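Local coordinates for COPII coat assembly protein SEC16 (Saccharomyces cerevisiae, PDB 3MZK) that helps to start assembly of the COPII coat that forms transport vesicles at the endoplasmic reticulum, takes part in cargo selection, and also acts in autophagy, at residues B[356-366]-B[378-389]. Numbering follows the deposited sequence.
Sequences LPQKIYHASLL and YTDYLSSSVRKL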
loop_
_atom_site.group_PDB
_atom_site.type_symbol
_atom_site.label_atom_id
_atom_site.label_comp_id
_atom_site.label_asym_id
_atom_site.label_seq_id
_atom_site.Cartn_x
_atom_site.Cartn_y
_atom_site.Cartn_z
ATOM N N LEU B 356 -13.426 7.695 -33.283
ATOM C CA LEU B 356 -13.749 8.820 -34.161
ATOM C C LEU B 356 -14.155 8.361 -35.564
ATOM O O LEU B 356 -15.143 8.844 -36.119
ATOM C CB LEU B 356 -12.593 9.818 -34.227
ATOM C CG LEU B 356 -12.507 10.766 -33.028
ATOM C CD1 LEU B 356 -11.137 11.421 -32.924
ATOM C CD2 LEU B 356 -13.607 11.811 -33.113
ATOM N N PRO B 357 -13.392 7.425 -36.150
ATOM C CA PRO B 357 -13.814 6.873 -37.437
ATOM C C PRO B 357 -15.246 6.360 -37.383
ATOM O O PRO B 357 -16.010 6.604 -38.313
ATOM C CB PRO B 357 -12.844 5.713 -37.640
ATOM C CG PRO B 357 -11.616 6.164 -36.951
ATOM C CD PRO B 357 -12.079 6.901 -35.740
ATOM N N GLN B 358 -15.609 5.673 -36.305
ATOM C CA GLN B 358 -16.948 5.108 -36.187
ATOM C C GLN B 358 -17.998 6.206 -36.141
ATOM O O GLN B 358 -19.094 6.032 -36.658
ATOM C CB GLN B 358 -17.063 4.212 -34.954
ATOM C CG GLN B 358 -18.331 3.375 -34.912
ATOM C CD GLN B 358 -18.428 2.516 -33.655
ATOM O OE1 GLN B 358 -18.710 1.319 -33.724
ATOM N NE2 GLN B 358 -18.204 3.133 -32.500
ATOM N N LYS B 359 -17.661 7.336 -35.525
ATOM C CA LYS B 359 -18.577 8.473 -35.456
ATOM C C LYS B 359 -18.843 9.074 -36.837
ATOM O O LYS B 359 -19.977 9.437 -37.158
ATOM C CB LYS B 359 -18.035 9.552 -34.520
ATOM C CG LYS B 359 -18.007 9.151 -33.061
ATOM C CD LYS B 359 -17.681 10.346 -32.187
ATOM C CE LYS B 359 -17.510 9.949 -30.739
ATOM N NZ LYS B 359 -17.027 11.104 -29.936
ATOM N N ILE B 360 -17.790 9.187 -37.643
ATOM C CA ILE B 360 -17.919 9.701 -39.001
ATOM C C ILE B 360 -18.762 8.737 -39.821
ATOM O O ILE B 360 -19.631 9.143 -40.594
ATOM C CB ILE B 360 -16.545 9.882 -39.668
ATOM C CG1 ILE B 360 -15.678 10.844 -38.853
ATOM C CG2 ILE B 360 -16.696 10.386 -41.098
ATOM C CD1 ILE B 360 -14.305 11.056 -39.442
ATOM N N TYR B 361 -18.496 7.451 -39.640
ATOM C CA TYR B 361 -19.271 6.399 -40.281
ATOM C C TYR B 361 -20.733 6.487 -39.856
ATOM O O TYR B 361 -21.639 6.186 -40.636
ATOM C CB TYR B 361 -18.669 5.046 -39.914
ATOM C CG TYR B 361 -19.584 3.861 -40.057
ATOM C CD1 TYR B 361 -20.074 3.477 -41.295
ATOM C CD2 TYR B 361 -19.930 3.099 -38.950
ATOM C CE1 TYR B 361 -20.897 2.374 -41.420
ATOM C CE2 TYR B 361 -20.752 2.001 -39.065
ATOM C CZ TYR B 361 -21.229 1.642 -40.299
ATOM O OH TYR B 361 -22.041 0.547 -40.401
ATOM N N HIS B 362 -20.948 6.906 -38.612
ATOM C CA HIS B 362 -22.287 7.116 -38.078
ATOM C C HIS B 362 -22.966 8.224 -38.880
ATOM O O HIS B 362 -24.066 8.042 -39.396
ATOM C CB HIS B 362 -22.204 7.481 -36.590
ATOM C CG HIS B 362 -23.531 7.647 -35.916
ATOM N ND1 HIS B 362 -23.655 8.125 -34.630
ATOM C CD2 HIS B 362 -24.792 7.399 -36.349
ATOM C CE1 HIS B 362 -24.934 8.169 -34.298
ATOM N NE2 HIS B 362 -25.645 7.736 -35.323
ATOM N N ALA B 363 -22.295 9.366 -38.993
ATOM C CA ALA B 363 -22.801 10.487 -39.786
ATOM C C ALA B 363 -23.097 10.077 -41.223
ATOM O O ALA B 363 -24.074 10.519 -41.814
ATOM C CB ALA B 363 -21.818 11.644 -39.762
ATOM N N SER B 364 -22.241 9.233 -41.783
ATOM C CA SER B 364 -22.447 8.715 -43.129
ATOM C C SER B 364 -23.744 7.915 -43.204
ATOM O O SER B 364 -24.489 8.017 -44.178
ATOM C CB SER B 364 -21.264 7.840 -43.545
ATOM O OG SER B 364 -21.316 7.515 -44.919
ATOM N N LEU B 365 -24.012 7.124 -42.168
ATOM C CA LEU B 365 -25.223 6.312 -42.119
ATOM C C LEU B 365 -26.488 7.157 -42.043
ATOM O O LEU B 365 -27.543 6.764 -42.545
ATOM C CB LEU B 365 -25.174 5.340 -40.946
ATOM C CG LEU B 365 -24.353 4.081 -41.212
ATOM C CD1 LEU B 365 -24.170 3.291 -39.933
ATOM C CD2 LEU B 365 -25.017 3.230 -42.275
ATOM N N LEU B 366 -26.380 8.319 -41.411
ATOM C CA LEU B 366 -27.500 9.244 -41.338
ATOM C C LEU B 366 -27.808 9.829 -42.711
ATOM O O LEU B 366 -28.971 9.993 -43.076
ATOM C CB LEU B 366 -27.205 10.357 -40.336
ATOM C CG LEU B 366 -27.177 9.904 -38.880
ATOM C CD1 LEU B 366 -26.659 11.008 -37.961
ATOM C CD2 LEU B 366 -28.563 9.440 -38.456
ATOM N N TYR B 378 -23.565 16.099 -36.340
ATOM C CA TYR B 378 -22.386 15.269 -36.108
ATOM C C TYR B 378 -21.129 15.815 -36.775
ATOM O O TYR B 378 -20.098 15.973 -36.128
ATOM C CB TYR B 378 -22.637 13.830 -36.556
ATOM C CG TYR B 378 -23.140 12.942 -35.446
ATOM C CD1 TYR B 378 -22.255 12.206 -34.664
ATOM C CD2 TYR B 378 -24.495 12.852 -35.163
ATOM C CE1 TYR B 378 -22.712 11.398 -33.637
ATOM C CE2 TYR B 378 -24.960 12.047 -34.140
ATOM C CZ TYR B 378 -24.068 11.324 -33.381
ATOM O OH TYR B 378 -24.536 10.521 -32.363
ATOM N N THR B 379 -21.214 16.102 -38.068
ATOM C CA THR B 379 -20.062 16.634 -38.788
ATOM C C THR B 379 -19.530 17.901 -38.113
ATOM O O THR B 379 -18.320 18.079 -37.974
ATOM C CB THR B 379 -20.376 16.909 -40.278
ATOM O OG1 THR B 379 -21.270 18.024 -40.395
ATOM C CG2 THR B 379 -20.996 15.681 -40.927
ATOM N N ASP B 380 -20.435 18.771 -37.683
ATOM C CA ASP B 380 -20.038 19.991 -36.990
ATOM C C ASP B 380 -19.317 19.689 -35.679
ATOM O O ASP B 380 -18.198 20.161 -35.450
ATOM C CB ASP B 380 -21.250 20.889 -36.745
ATOM C CG ASP B 380 -21.646 21.678 -37.980
ATOM O OD1 ASP B 380 -21.078 21.428 -39.065
ATOM O OD2 ASP B 380 -22.533 22.548 -37.867
ATOM N N TYR B 381 -19.956 18.901 -34.822
ATOM C CA TYR B 381 -19.341 18.517 -33.562
ATOM C C TYR B 381 -18.002 17.835 -33.800
ATOM O O TYR B 381 -17.022 18.109 -33.103
ATOM C CB TYR B 381 -20.260 17.595 -32.763
ATOM C CG TYR B 381 -19.570 16.927 -31.595
ATOM C CD1 TYR B 381 -19.294 17.630 -30.427
ATOM C CD2 TYR B 381 -19.191 15.593 -31.661
ATOM C CE1 TYR B 381 -18.659 17.020 -29.360
ATOM C CE2 TYR B 381 -18.556 14.974 -30.600
ATOM C CZ TYR B 381 -18.293 15.693 -29.453
ATOM O OH TYR B 381 -17.663 15.077 -28.393
ATOM N N LEU B 382 -17.965 16.946 -34.788
ATOM C CA LEU B 382 -16.762 16.176 -35.069
ATOM C C LEU B 382 -15.638 17.066 -35.573
ATOM O O LEU B 382 -14.465 16.777 -35.350
ATOM C CB LEU B 382 -17.056 15.060 -36.068
ATOM C CG LEU B 382 -17.892 13.903 -35.519
ATOM C CD1 LEU B 382 -18.322 12.958 -36.632
ATOM C CD2 LEU B 382 -17.119 13.159 -34.441
ATOM N N SER B 383 -16.000 18.153 -36.249
ATOM C CA SER B 383 -15.010 19.109 -36.727
ATOM C C SER B 383 -14.193 19.657 -35.566
ATOM O O SER B 383 -12.968 19.546 -35.548
ATOM C CB SER B 383 -15.674 20.248 -37.503
ATOM O OG SER B 383 -16.089 19.814 -38.788
ATOM N N SER B 384 -14.874 20.243 -34.591
ATOM C CA SER B 384 -14.196 20.776 -33.416
ATOM C C SER B 384 -13.438 19.666 -32.701
ATOM O O SER B 384 -12.341 19.873 -32.183
ATOM C CB SER B 384 -15.201 21.419 -32.462
ATOM O OG SER B 384 -16.158 20.470 -32.028
ATOM N N SER B 385 -14.037 18.483 -32.687
ATOM C CA SER B 385 -13.428 17.320 -32.066
ATOM C C SER B 385 -12.079 16.984 -32.712
ATOM O O SER B 385 -11.105 16.697 -32.016
ATOM C CB SER B 385 -14.384 16.128 -32.157
ATOM O OG SER B 385 -14.019 15.096 -31.262
ATOM N N VAL B 386 -12.027 17.033 -34.043
ATOM C CA VAL B 386 -10.813 16.698 -34.788
ATOM C C VAL B 386 -9.787 17.830 -34.778
ATOM O O VAL B 386 -8.584 17.585 -34.677
ATOM C CB VAL B 386 -11.129 16.329 -36.259
ATOM C CG1 VAL B 386 -9.847 16.048 -37.028
ATOM C CG2 VAL B 386 -12.063 15.134 -36.325
ATOM N N ARG B 387 -10.263 19.067 -34.890
ATOM C CA ARG B 387 -9.370 20.223 -34.889
ATOM C C ARG B 387 -8.620 20.352 -33.567
ATOM O O ARG B 387 -7.632 21.079 -33.476
ATOM C CB ARG B 387 -10.131 21.513 -35.219
ATOM C CG ARG B 387 -10.412 21.691 -36.711
ATOM C CD ARG B 387 -11.071 23.028 -37.027
ATOM N NE ARG B 387 -12.481 23.060 -36.645
ATOM C CZ ARG B 387 -12.931 23.501 -35.473
ATOM N NH1 ARG B 387 -12.081 23.951 -34.560
ATOM N NH2 ARG B 387 -14.232 23.493 -35.215
ATOM N N LYS B 388 -9.089 19.634 -32.551
ATOM C CA LYS B 388 -8.418 19.606 -31.256
ATOM C C LYS B 388 -7.423 18.451 -31.197
ATOM O O LYS B 388 -7.121 17.933 -30.124
ATOM C CB LYS B 388 -9.434 19.483 -30.115
ATOM N N LEU B 389 -6.926 18.038 -32.357
ATOM C CA LEU B 389 -5.952 16.953 -32.433
ATOM C C LEU B 389 -4.654 17.440 -33.066
ATOM O O LEU B 389 -4.639 18.466 -33.743
ATOM C CB LEU B 389 -6.520 15.784 -33.243
ATOM C CG LEU B 389 -7.474 14.810 -32.545
ATOM C CD1 LEU B 389 -8.227 13.954 -33.561
ATOM C CD2 LEU B 389 -6.714 13.934 -31.570
#
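Helices 356-366 and 378-387 pack antiparallel, with their axes 9.9 Å apart at closest approach and an angle of 160° between their directions. The nearest CA atoms across the two segments are those of A363 and Y378, 6.0 Å apart. Small A363 meets Y378 there through the two CB atoms. Y378 is a knob in a hole formed by K359, H362, A363 and L366. Its ring lies obliquely to the H362 imidazole, the planes at 61° and the centroids 4.5 Å apart. H362 reaches it because its CG stands anti to the backbone N (chi1 -177°), which carries CE1 and ND1 to the phenol end. L366 comes in at about a right angle and sets CD1 beside Y378 CD2. The hydroxyl of Y378 is hydrogen-bonded to E337 on helix 330-344. With an alanine in place of this tyrosine, H362 and L366 would probably face a gap and E337 would lose this partner. L382 is the next main contact. Its CD2 lies against the aliphatic chain of K359, 3.6 Å from CD, while its CD1 meets CG1 of I360. The extended chain of K359 passes L382 and carries NZ to the ring edge of Y381, 4.2 Å from CE2. The same NZ forms a salt bridge with E340 on helix 330-344. L356 closes the far end. Its CD2 touches L382 CD2 and lies 3.8 Å from S385 OG, and its CD1 meets L389 CD1 tip to tip. Helix 394-409 packs on I360, V386 and L389. The contact pairs two successive antiparallel helices, 356-368 and 372-387, in the Sec23-binding domain, consistent with the ACE1 (ancestral coatomer element) helical fold of coat proteins.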